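Long-range contacts in acetone carboxylase alpha subunit (Xanthobacter autotrophicus Py2, PDB 5M45), which serves as one subunit of a larger multi-chain carboxylase, belongs to the hydantoinase B/oxoprolinase family and binds a manganese ion: residues D313-H317 against Q713-M717; V656-V660 against A675-R680. All coordinates share one frame; numbering follows the deposited sequence.

Contact 1. Residues D313-H317 against Q713-M717; sequences DTIMH and QVRQM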
loop_
_atom_site.group_PDB
_atom_site.type_symbol
_atom_site.label_atom_id
_atom_site.label_comp_id
_atom_site.label_asym_id
_atom_site.label_seq_id
_atom_site.Cartn_x
_atom_site.Cartn_y
_atom_site.Cartn_z
ATOM N N ASP A 313 -26.545 7.505 -2.440
ATOM C CA ASP A 313 -27.119 7.089 -1.147
ATOM C C ASP A 313 -27.563 5.633 -1.214
ATOM O O ASP A 313 -28.310 5.287 -2.121
ATOM C CB ASP A 313 -28.332 7.970 -0.811
ATOM C CG ASP A 313 -27.949 9.409 -0.388
ATOM O OD1 ASP A 313 -26.853 9.669 0.130
ATOM O OD2 ASP A 313 -28.811 10.315 -0.550
ATOM N N THR A 314 -27.064 4.784 -0.307
ATOM C CA THR A 314 -27.517 3.404 -0.200
ATOM C C THR A 314 -27.819 3.022 1.275
ATOM O O THR A 314 -27.457 3.746 2.226
ATOM C CB THR A 314 -26.521 2.369 -0.787
ATOM O OG1 THR A 314 -25.251 2.404 -0.096
ATOM C CG2 THR A 314 -26.318 2.576 -2.293
ATOM N N ILE A 315 -28.500 1.871 1.422
ATOM C CA ILE A 315 -28.909 1.297 2.686
ATOM C C ILE A 315 -28.480 -0.189 2.723
ATOM O O ILE A 315 -28.777 -0.974 1.784
ATOM C CB ILE A 315 -30.447 1.379 2.878
ATOM C CG1 ILE A 315 -30.915 2.840 2.852
ATOM C CG2 ILE A 315 -30.885 0.692 4.177
ATOM C CD1 ILE A 315 -32.411 3.048 2.894
ATOM N N MET A 316 -27.798 -0.564 3.809
ATOM C CA MET A 316 -27.477 -1.976 4.076
ATOM C C MET A 316 -28.766 -2.724 4.533
ATOM O O MET A 316 -29.526 -2.189 5.357
ATOM C CB MET A 316 -26.415 -2.062 5.190
ATOM C CG MET A 316 -25.936 -3.487 5.514
ATOM S SD MET A 316 -27.052 -4.509 6.512
ATOM C CE MET A 316 -26.747 -3.841 8.146
ATOM N N HIS A 317 -28.950 -3.931 4.008
ATOM C CA HIS A 317 -30.045 -4.863 4.331
ATOM C C HIS A 317 -29.449 -6.224 4.794
ATOM O O HIS A 317 -28.632 -6.835 4.076
ATOM C CB HIS A 317 -30.905 -5.045 3.079
ATOM C CG HIS A 317 -32.074 -5.959 3.226
ATOM N ND1 HIS A 317 -32.465 -6.826 2.221
ATOM C CD2 HIS A 317 -32.950 -6.146 4.246
ATOM C CE1 HIS A 317 -33.508 -7.533 2.629
ATOM N NE2 HIS A 317 -33.817 -7.142 3.858
ATOM N N GLN A 713 -32.555 5.491 -2.613
ATOM C CA GLN A 713 -31.861 4.605 -1.683
ATOM C C GLN A 713 -32.711 3.383 -1.266
ATOM O O GLN A 713 -32.163 2.292 -1.137
ATOM C CB GLN A 713 -31.308 5.363 -0.456
ATOM C CG GLN A 713 -32.327 5.930 0.529
ATOM C CD GLN A 713 -33.014 7.215 0.095
ATOM O OE1 GLN A 713 -32.749 7.800 -0.953
ATOM N NE2 GLN A 713 -33.923 7.669 0.917
ATOM N N VAL A 714 -34.025 3.552 -1.112
ATOM C CA VAL A 714 -34.913 2.431 -0.809
ATOM C C VAL A 714 -35.025 1.464 -2.024
ATOM O O VAL A 714 -34.880 0.234 -1.895
ATOM C CB VAL A 714 -36.301 2.927 -0.359
ATOM C CG1 VAL A 714 -37.276 1.767 -0.168
ATOM C CG2 VAL A 714 -36.194 3.714 0.933
ATOM N N ARG A 715 -35.248 2.026 -3.208
ATOM C CA ARG A 715 -35.356 1.193 -4.422
ATOM C C ARG A 715 -34.063 0.450 -4.765
ATOM O O ARG A 715 -34.132 -0.703 -5.184
ATOM C CB ARG A 715 -35.834 2.022 -5.591
ATOM C CG ARG A 715 -37.280 2.442 -5.381
ATOM C CD ARG A 715 -37.823 3.193 -6.555
ATOM N NE ARG A 715 -37.511 4.602 -6.360
ATOM C CZ ARG A 715 -36.975 5.398 -7.258
ATOM N NH1 ARG A 715 -36.681 4.987 -8.480
ATOM N NH2 ARG A 715 -36.754 6.644 -6.917
ATOM N N GLN A 716 -32.911 1.091 -4.609
ATOM C CA GLN A 716 -31.638 0.406 -4.880
ATOM C C GLN A 716 -31.447 -0.790 -3.937
ATOM O O GLN A 716 -31.016 -1.862 -4.399
ATOM C CB GLN A 716 -30.447 1.366 -4.761
ATOM C CG GLN A 716 -29.136 0.802 -5.271
ATOM C CD GLN A 716 -28.465 -0.158 -4.274
ATOM O OE1 GLN A 716 -28.643 -0.042 -3.058
ATOM N NE2 GLN A 716 -27.689 -1.105 -4.801
ATOM N N MET A 717 -31.780 -0.620 -2.659
ATOM C CA MET A 717 -31.677 -1.715 -1.666
ATOM C C MET A 717 -32.505 -2.961 -2.057
ATOM O O MET A 717 -31.960 -4.082 -2.107
ATOM C CB MET A 717 -32.070 -1.215 -0.273
ATOM C CG MET A 717 -31.895 -2.227 0.846
ATOM S SD MET A 717 -32.853 -1.842 2.346
ATOM C CE MET A 717 -34.513 -2.427 1.873
HETATM O O HOH W 1 -31.494 10.229 -0.822
HETATM O O HOH W 2 -28.018 -1.456 -0.711
HETATM O O HOH W 3 -29.700 1.257 -1.136
#
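I315 sits against Q713 and M717, one helical turn apart, and this apolar wedge illustrates how a strand residue can seat on a helix. Its two branches part: CD1, at the end of the CG1 arm, lies 3.7 Å from Q713 CG, while CG2, anti to the backbone N (CG1 itself at chi1 -60°), lies 3.7 Å from M717 SD. V714 CG2 adds a looser touch to CD1. M717 serves a second residue as well, its CG resting 3.7 Å from H317 CB. The sulfur stands 5.0 Å from the centroid of the H317 ring, an oblique sulfur-aromatic approach.

The polar part runs through water. One molecule donates both protons, bridging D313 OD2 and Q713 OE1 at 2.7 Å each, and D313 OD1 is meanwhile bound by the backbone N of A299. A second water accepts from I315 N at 2.9 Å and lies near Q713 O and Q716 OE1; a third lies between I315 O and Q716 OE1. T314 CG2 comes within 3.6 Å of Q716 OE1, while Q716 NE2 bonds E746 OE2.

The strand belongs to a mixed sheet, flanked by strands 286-297 and 330-333, and the axes of strand segment 313-317 and helix segment 713-717 make an angle of 47°. M717 reaches on to F293 of strand 286-297. S721, further along the helix, bonds H317 ND1, and the chain of another protein supplies the aromatic partner of H317 NE2 and packs on D313, I315, V714 and M717.

Contact 2. Residues V656-V660 against A675-R680; sequences VYGVV and ATAAAR. Unlike the reference sequence in segment 675-680: A675 (reference Gly).
A helix end followed by a glycine, with the chain folding back through two short strands, 661-663 and 669-671, to a second helix, is the unit to which this contact belongs. The short, weakly bonded helix gives way at G658, the first residue to leave helical phi/psi, with positive phi (67°), and V659 and V660 then run past the first turns of helix 673-690.

R680 grips a carbonyl at the C-terminal end of the short helix. Its NE and NH2 both donate to Y657 O, at 2.9 Å and 3.0 Å, a side-on grip with the oxygen practically in the guanidinium plane. The chain, extended from CG to NE, runs beside G658, R680 CG lying 3.4 Å from G658 O. V659 CG2 rests over one face of the guanidinium, 3.5 Å from R680 NH2, and that same nitrogen is shared with R634 O.

Further along, T676 OG1 accepts the backbone N-H of V660 at 3.0 Å with an angle of 161°. The torsion places OG1 anti to the carbonyl carbon (chi1 -69°), and the hydroxyl also hydrogen-bonds D672 O; the methyl CG2 of T676 meets G658 O at 3.5 Å. V660 closes the contact by laying CG2 3.9 Å from A675 CB, with A679 CB a little farther off. A675 differs from the reference sequence.

Carbonyl oxygens at a helix C-terminus lack the helical N-H groups that would follow, and here two nitrogens of one arginine, R680, donate to Y657 O. The positive charge of R680 is thus set against the end of the helix, where it would be expected to be electrostatically favourable, and T676 OG1 joins V660 N to D672 O, the carbonyl just ahead of helix 673-690.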
loop_
_atom_site.group_PDB
_atom_site.type_symbol
_atom_site.label_atom_id
_atom_site.label_comp_id
_atom_site.label_asym_id
_atom_site.label_seq_id
_atom_site.Cartn_x
_atom_site.Cartn_y
_atom_site.Cartn_z
ATOM N N VAL A 656 -44.161 9.956 25.836
ATOM C CA VAL A 656 -43.634 8.593 25.657
ATOM C C VAL A 656 -44.137 7.616 26.733
ATOM O O VAL A 656 -44.612 6.525 26.408
ATOM C CB VAL A 656 -42.091 8.627 25.634
ATOM C CG1 VAL A 656 -41.491 7.224 25.629
ATOM C CG2 VAL A 656 -41.604 9.422 24.419
ATOM N N TYR A 657 -44.028 8.005 28.008
ATOM C CA TYR A 657 -44.312 7.098 29.121
ATOM C C TYR A 657 -45.666 7.341 29.804
ATOM O O TYR A 657 -46.089 6.516 30.636
ATOM C CB TYR A 657 -43.188 7.224 30.164
ATOM C CG TYR A 657 -41.793 6.887 29.668
ATOM C CD1 TYR A 657 -41.367 5.554 29.611
ATOM C CD2 TYR A 657 -40.889 7.868 29.320
ATOM C CE1 TYR A 657 -40.099 5.228 29.186
ATOM C CE2 TYR A 657 -39.614 7.548 28.906
ATOM C CZ TYR A 657 -39.213 6.225 28.823
ATOM O OH TYR A 657 -37.944 5.886 28.386
ATOM N N GLY A 658 -46.338 8.441 29.469
ATOM C CA GLY A 658 -47.607 8.797 30.097
ATOM C C GLY A 658 -47.467 9.168 31.562
ATOM O O GLY A 658 -48.430 9.034 32.339
ATOM N N VAL A 659 -46.274 9.629 31.959
ATOM C CA VAL A 659 -46.021 9.965 33.365
ATOM C C VAL A 659 -46.027 11.484 33.544
ATOM O O VAL A 659 -45.374 12.216 32.785
ATOM C CB VAL A 659 -44.684 9.334 33.863
ATOM C CG1 VAL A 659 -44.356 9.770 35.290
ATOM C CG2 VAL A 659 -44.735 7.806 33.768
ATOM N N VAL A 660 -46.805 11.950 34.527
ATOM C CA VAL A 660 -46.855 13.365 34.886
ATOM C C VAL A 660 -45.908 13.604 36.059
ATOM O O VAL A 660 -46.084 13.031 37.133
ATOM C CB VAL A 660 -48.290 13.806 35.255
ATOM C CG1 VAL A 660 -48.321 15.297 35.631
ATOM C CG2 VAL A 660 -49.245 13.509 34.091
ATOM N N ALA A 675 -52.717 12.005 38.231
ATOM C CA ALA A 675 -52.640 12.585 36.890
ATOM C C ALA A 675 -51.944 11.612 35.903
ATOM O O ALA A 675 -52.285 11.593 34.710
ATOM C CB ALA A 675 -51.929 13.922 36.948
ATOM N N THR A 676 -51.007 10.798 36.413
ATOM C CA THR A 676 -50.318 9.770 35.610
ATOM C C THR A 676 -51.308 8.647 35.180
ATOM O O THR A 676 -51.301 8.185 34.015
ATOM C CB THR A 676 -49.102 9.179 36.398
ATOM O OG1 THR A 676 -48.083 10.174 36.524
ATOM C CG2 THR A 676 -48.478 7.934 35.713
ATOM N N ALA A 677 -52.128 8.183 36.114
ATOM C CA ALA A 677 -53.145 7.159 35.791
ATOM C C ALA A 677 -54.098 7.657 34.702
ATOM O O ALA A 677 -54.401 6.906 33.777
ATOM C CB ALA A 677 -53.928 6.718 37.031
ATOM N N ALA A 678 -54.526 8.923 34.798
ATOM C CA ALA A 678 -55.412 9.529 33.808
ATOM C C ALA A 678 -54.708 9.694 32.468
ATOM O O ALA A 678 -55.321 9.440 31.430
ATOM C CB ALA A 678 -55.934 10.875 34.271
ATOM N N ALA A 679 -53.442 10.125 32.479
ATOM C CA ALA A 679 -52.693 10.283 31.225
ATOM C C ALA A 679 -52.505 8.955 30.470
ATOM O O ALA A 679 -52.595 8.936 29.227
ATOM C CB ALA A 679 -51.370 10.946 31.457
ATOM N N ARG A 680 -52.241 7.878 31.216
ATOM C CA ARG A 680 -52.072 6.556 30.631
ATOM C C ARG A 680 -53.392 5.983 30.076
ATOM O O ARG A 680 -53.411 5.402 29.009
ATOM C CB ARG A 680 -51.396 5.586 31.625
ATOM C CG ARG A 680 -49.930 5.967 31.856
ATOM C CD ARG A 680 -49.195 5.186 32.936
ATOM N NE ARG A 680 -47.756 5.197 32.656
ATOM C CZ ARG A 680 -46.828 4.488 33.298
ATOM N NH1 ARG A 680 -47.138 3.732 34.340
ATOM N NH2 ARG A 680 -45.571 4.530 32.872
#

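Overall arrangement
The two contacts stand far apart, their centres about 39 Å from each other and their nearest atoms about 24 Å, and they share no secondary-structure element. Contact 1 is a buried one, joining parts of the chain separated by almost 400 residues, whereas contact 2 is only partly buried, lies farther from the chain centre and closes a local loop nested inside the longer one. Their chemistry follows suit. The strand-helix pair of 313-317 and 713-717 relies on apolar packing and bridging waters; the pair of 656-660 and 675-680 relies on direct hydrogen bonds from side chain to backbone, supplemented by small apolar groups. Another protein's chain reaches eight residues of contact 1 but one of contact 2.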